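Local coordinates for kelch repeat and BTB domain-containing protein A55 (Vaccinia virus WR, PDB 6I2M) that probably recruits host proteins to cullin-3 E3 ubiquitin ligases for ubiquitination and proteasomal degradation, at residues 84-89 with 111-116; 97-100 with 106-109. One frame throughout, in Å; residues are numbered along the deposited sequence.

In the fold
This chain is the N-terminal BTB and BACK part of the protein, without the Kelch repeats. Both contacts lie in the helical C-terminal part of the BTB domain and share helix 104-116, with centres about 11 Å apart. Interaction 2 is nested inside interaction 1: loop 84-89 comes first, then 97-100 on helix 91-101, then 106-109 and 111-116 along the shared helix. Interaction 2 is buried and packs the two helices into a hairpin whose surface meets a chain of another protein, consistent with the BTB domain's role in binding cullin-3. Interaction 1, nearer the surface, lays the preceding loop against the same helix. Glu109 touches Leu84 and Leu86, connecting the two.

Interaction 1. Residues 84-89 with 111-116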
loop_
_atom_site.group_PDB
_atom_site.type_symbol
_atom_site.label_atom_id
_atom_site.label_comp_id
_atom_site.label_asym_id
_atom_site.label_seq_id
_atom_site.Cartn_x
_atom_site.Cartn_y
_atom_site.Cartn_z
ATOM N N LEU A 84 7.548 1.133 -12.707
ATOM C CA LEU A 84 7.750 1.911 -13.928
ATOM C C LEU A 84 8.873 1.357 -14.812
ATOM O O LEU A 84 10.027 1.290 -14.380
ATOM C CB LEU A 84 7.989 3.394 -13.580
ATOM C CG LEU A 84 7.498 4.444 -14.585
ATOM C CD1 LEU A 84 5.972 4.509 -14.632
ATOM C CD2 LEU A 84 8.026 5.816 -14.221
ATOM N N SER A 85 8.520 0.946 -16.047
ATOM C CA SER A 85 9.456 0.406 -17.038
ATOM C C SER A 85 10.098 1.572 -17.809
ATOM O O SER A 85 9.707 1.882 -18.938
ATOM C CB SER A 85 8.747 -0.571 -17.973
ATOM O OG SER A 85 8.168 -1.647 -17.254
ATOM N N LEU A 86 11.068 2.234 -17.158
ATOM C CA LEU A 86 11.781 3.408 -17.665
ATOM C C LEU A 86 12.708 3.101 -18.845
ATOM O O LEU A 86 13.531 2.186 -18.766
ATOM C CB LEU A 86 12.582 4.083 -16.533
ATOM C CG LEU A 86 11.807 4.488 -15.277
ATOM C CD1 LEU A 86 12.453 3.913 -14.033
ATOM C CD2 LEU A 86 11.707 5.990 -15.159
ATOM N N THR A 87 12.570 3.881 -19.936
ATOM C CA THR A 87 13.392 3.819 -21.157
ATOM C C THR A 87 13.706 5.244 -21.621
ATOM O O THR A 87 12.869 6.132 -21.458
ATOM C CB THR A 87 12.740 2.982 -22.277
ATOM O OG1 THR A 87 11.386 3.388 -22.473
ATOM C CG2 THR A 87 12.814 1.483 -22.021
ATOM N N ASN A 88 14.901 5.453 -22.212
ATOM C CA ASN A 88 15.420 6.744 -22.697
ATOM C C ASN A 88 14.433 7.580 -23.540
ATOM O O ASN A 88 14.517 8.810 -23.518
ATOM C CB ASN A 88 16.729 6.530 -23.473
ATOM C CG ASN A 88 17.473 7.798 -23.829
ATOM O OD1 ASN A 88 17.872 8.586 -22.964
ATOM N ND2 ASN A 88 17.681 8.017 -25.119
ATOM N N ASP A 89 13.508 6.922 -24.263
ATOM C CA ASP A 89 12.533 7.591 -25.124
ATOM C C ASP A 89 11.276 8.096 -24.400
ATOM O O ASP A 89 10.793 9.179 -24.740
ATOM C CB ASP A 89 12.149 6.697 -26.315
ATOM C CG ASP A 89 13.310 6.362 -27.233
ATOM O OD1 ASP A 89 13.789 7.275 -27.942
ATOM O OD2 ASP A 89 13.736 5.188 -27.246
ATOM N N GLU A 111 14.013 11.494 -12.580
ATOM C CA GLU A 111 15.203 12.348 -12.486
ATOM C C GLU A 111 16.469 11.519 -12.264
ATOM O O GLU A 111 17.477 11.773 -12.923
ATOM C CB GLU A 111 15.056 13.401 -11.376
ATOM C CG GLU A 111 14.268 14.632 -11.793
ATOM C CD GLU A 111 14.271 15.792 -10.813
ATOM O OE1 GLU A 111 14.229 15.548 -9.585
ATOM O OE2 GLU A 111 14.302 16.953 -11.281
ATOM N N ASN A 112 16.399 10.508 -11.367
ATOM C CA ASN A 112 17.512 9.603 -11.057
ATOM C C ASN A 112 17.932 8.771 -12.269
ATOM O O ASN A 112 19.124 8.534 -12.445
ATOM C CB ASN A 112 17.181 8.698 -9.865
ATOM C CG ASN A 112 17.111 9.395 -8.523
ATOM O OD1 ASN A 112 17.525 10.550 -8.349
ATOM N ND2 ASN A 112 16.584 8.695 -7.531
ATOM N N TYR A 113 16.958 8.350 -13.106
ATOM C CA TYR A 113 17.192 7.573 -14.329
ATOM C C TYR A 113 17.875 8.442 -15.393
ATOM O O TYR A 113 18.770 7.956 -16.088
ATOM C CB TYR A 113 15.868 6.994 -14.866
ATOM C CG TYR A 113 16.029 6.040 -16.034
ATOM C CD1 TYR A 113 15.989 6.501 -17.347
ATOM C CD2 TYR A 113 16.184 4.672 -15.826
ATOM C CE1 TYR A 113 16.124 5.628 -18.426
ATOM C CE2 TYR A 113 16.319 3.789 -16.898
ATOM C CZ TYR A 113 16.290 4.272 -18.197
ATOM O OH TYR A 113 16.423 3.408 -19.257
ATOM N N ILE A 114 17.438 9.714 -15.525
ATOM C CA ILE A 114 17.976 10.692 -16.478
ATOM C C ILE A 114 19.429 11.047 -16.119
ATOM O O ILE A 114 20.286 11.025 -17.002
ATOM C CB ILE A 114 17.031 11.929 -16.628
ATOM C CG1 ILE A 114 15.721 11.531 -17.358
ATOM C CG2 ILE A 114 17.718 13.108 -17.348
ATOM C CD1 ILE A 114 14.496 12.430 -17.095
ATOM N N LEU A 115 19.704 11.326 -14.826
ATOM C CA LEU A 115 21.041 11.662 -14.316
ATOM C C LEU A 115 22.032 10.491 -14.433
ATOM O O LEU A 115 23.212 10.720 -14.708
ATOM C CB LEU A 115 20.967 12.149 -12.855
ATOM C CG LEU A 115 20.335 13.523 -12.610
ATOM C CD1 LEU A 115 19.745 13.606 -11.214
ATOM C CD2 LEU A 115 21.339 14.642 -12.814
ATOM N N LYS A 116 21.547 9.248 -14.224
ATOM C CA LYS A 116 22.334 8.011 -14.302
ATOM C C LYS A 116 22.700 7.681 -15.756
ATOM O O LYS A 116 23.860 7.376 -16.037
ATOM C CB LYS A 116 21.555 6.845 -13.654
ATOM C CG LYS A 116 22.246 5.485 -13.686
ATOM C CD LYS A 116 21.263 4.370 -13.355
ATOM C CE LYS A 116 21.840 2.998 -13.602
ATOM N NZ LYS A 116 20.840 1.929 -13.348
#
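Leu86 and Tyr113 carry this contact, in which the loop that leads into helix 91-101 of the BTB fold lies across the last turns of helix 104-116. The tight part is a CH-pi contact. Leu86 CB sits over one face of the Tyr113 ring, 3.8 Å from its centroid and 14° off the ring normal, displaced toward the CD2 and CE2 rim, where Leu86 CB comes within 3.7 Å of Tyr113 CD2. The ring reaches the loop because its CG stands anti to the helix backbone N (chi1 -173°), which swings the phenol outward from the helix. The Leu86 side chain also packs on Val91, Glu109 and Cys110, touching both helices; Val91 also touches the Tyr113 side chain. Further along the ring the loop backbone takes over from the side chain: Leu86 O lies 3.5 Å from Tyr113 CZ, and Asn88 N approaches the ring edge near its plane, 4.0 Å from CE1 of Tyr113. The solvent side is looser. Thr87 is exposed and directs its CB away from the helix, while its backbone N is hydrogen-bonded to Asn90 OD1. The Asn88 side chain stays back from segment 111-116, and its ND2 makes a weak hydrogen bond to Asn122 OD1 instead. At the outer end of the phenol, Tyr113 OH lies 3.6 Å from Thr87 CA.

Interaction 2. Residues 97-100 with 106-109; sequences TADF and AITE
Asp99 OD2 is hydrogen-bonded to an aromatic side chain on a chain of another protein, while OD1 of the same carboxylate lies 3.5 Å from Ile107 CD1, a van der Waals contact within the subunit. Ile107 makes that reach with an extended side chain, CG1 anti to the backbone N (chi1 -158°) and CD1 continuing outward (chi2 159°). Its terminal methyl comes against the base of the acid as well as its oxygen, with Ile107 CD1 3.8 Å from Asp99 CA and 3.9 Å from Asp99 CB; the two side chains cross at a slant. These segments belong to the helical hairpin of the BTB fold, helices 91-101 and 104-116 joined by a very short turn. Small residues let the helices come close: Ala98 CB meets Ala106 CB at 4.2 Å and lies 4.3 Å from Ile107 N, and the CA atoms of Ala98 and Ile107 are 5.7 Å apart. Ala106 also packs against Leu75 and Tyr78 of helix 69-79, which also receives Thr97. Phe100 lies in the surface used by the other protein, its ring edge-to-face with aromatic side chains of that chain, consistent with the known role of the BTB domain in binding cullin-3. One turn past Ala106, Glu109 OE2 is hydrogen-bonded both to Tyr78 OH and to Met1 N of a second subunit.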
loop_
_atom_site.group_PDB
_atom_site.type_symbol
_atom_site.label_atom_id
_atom_site.label_comp_id
_atom_site.label_asym_id
_atom_site.label_seq_id
_atom_site.Cartn_x
_atom_site.Cartn_y
_atom_site.Cartn_z
ATOM N N THR A 97 4.701 15.053 -17.159
ATOM C CA THR A 97 3.371 14.747 -16.635
ATOM C C THR A 97 3.422 14.591 -15.108
ATOM O O THR A 97 2.510 15.059 -14.420
ATOM C CB THR A 97 2.781 13.523 -17.348
ATOM O OG1 THR A 97 3.032 13.608 -18.754
ATOM C CG2 THR A 97 1.294 13.370 -17.102
ATOM N N ALA A 98 4.495 13.952 -14.586
ATOM C CA ALA A 98 4.714 13.756 -13.150
ATOM C C ALA A 98 4.952 15.088 -12.444
ATOM O O ALA A 98 4.582 15.229 -11.280
ATOM C CB ALA A 98 5.891 12.821 -12.911
ATOM N N ASP A 99 5.559 16.064 -13.152
ATOM C CA ASP A 99 5.835 17.407 -12.641
ATOM C C ASP A 99 4.548 18.225 -12.523
ATOM O O ASP A 99 4.396 18.981 -11.562
ATOM C CB ASP A 99 6.864 18.127 -13.531
ATOM C CG ASP A 99 7.452 19.403 -12.952
ATOM O OD1 ASP A 99 7.424 19.566 -11.709
ATOM O OD2 ASP A 99 7.961 20.226 -13.738
ATOM N N PHE A 100 3.624 18.065 -13.495
ATOM C CA PHE A 100 2.324 18.739 -13.527
ATOM C C PHE A 100 1.418 18.186 -12.421
ATOM O O PHE A 100 0.870 18.963 -11.638
ATOM C CB PHE A 100 1.665 18.585 -14.917
ATOM C CG PHE A 100 0.238 19.081 -15.009
ATOM C CD1 PHE A 100 -0.832 18.206 -14.861
ATOM C CD2 PHE A 100 -0.035 20.425 -15.236
ATOM C CE1 PHE A 100 -2.148 18.667 -14.926
ATOM C CE2 PHE A 100 -1.352 20.885 -15.306
ATOM C CZ PHE A 100 -2.399 20.003 -15.148
ATOM N N ALA A 106 7.342 9.498 -8.369
ATOM C CA ALA A 106 7.654 9.355 -9.790
ATOM C C ALA A 106 8.631 10.407 -10.312
ATOM O O ALA A 106 9.407 10.098 -11.218
ATOM C CB ALA A 106 6.378 9.373 -10.604
ATOM N N ILE A 107 8.594 11.642 -9.758
ATOM C CA ILE A 107 9.488 12.731 -10.169
ATOM C C ILE A 107 10.949 12.402 -9.803
ATOM O O ILE A 107 11.851 12.741 -10.568
ATOM C CB ILE A 107 9.014 14.136 -9.672
ATOM C CG1 ILE A 107 9.615 15.275 -10.532
ATOM C CG2 ILE A 107 9.252 14.355 -8.164
ATOM C CD1 ILE A 107 8.866 16.622 -10.483
ATOM N N THR A 108 11.167 11.701 -8.668
ATOM C CA THR A 108 12.498 11.293 -8.207
ATOM C C THR A 108 13.043 10.130 -9.041
ATOM O O THR A 108 14.189 10.201 -9.483
ATOM C CB THR A 108 12.524 11.021 -6.692
ATOM O OG1 THR A 108 11.483 10.104 -6.350
ATOM C CG2 THR A 108 12.404 12.295 -5.860
ATOM N N GLU A 109 12.216 9.084 -9.281
ATOM C CA GLU A 109 12.579 7.899 -10.070
ATOM C C GLU A 109 12.957 8.252 -11.520
ATOM O O GLU A 109 13.865 7.632 -12.078
ATOM C CB GLU A 109 11.458 6.843 -10.028
ATOM C CG GLU A 109 11.926 5.436 -10.366
ATOM C CD GLU A 109 10.905 4.340 -10.135
ATOM O OE1 GLU A 109 10.395 3.781 -11.133
ATOM O OE2 GLU A 109 10.621 4.030 -8.955
#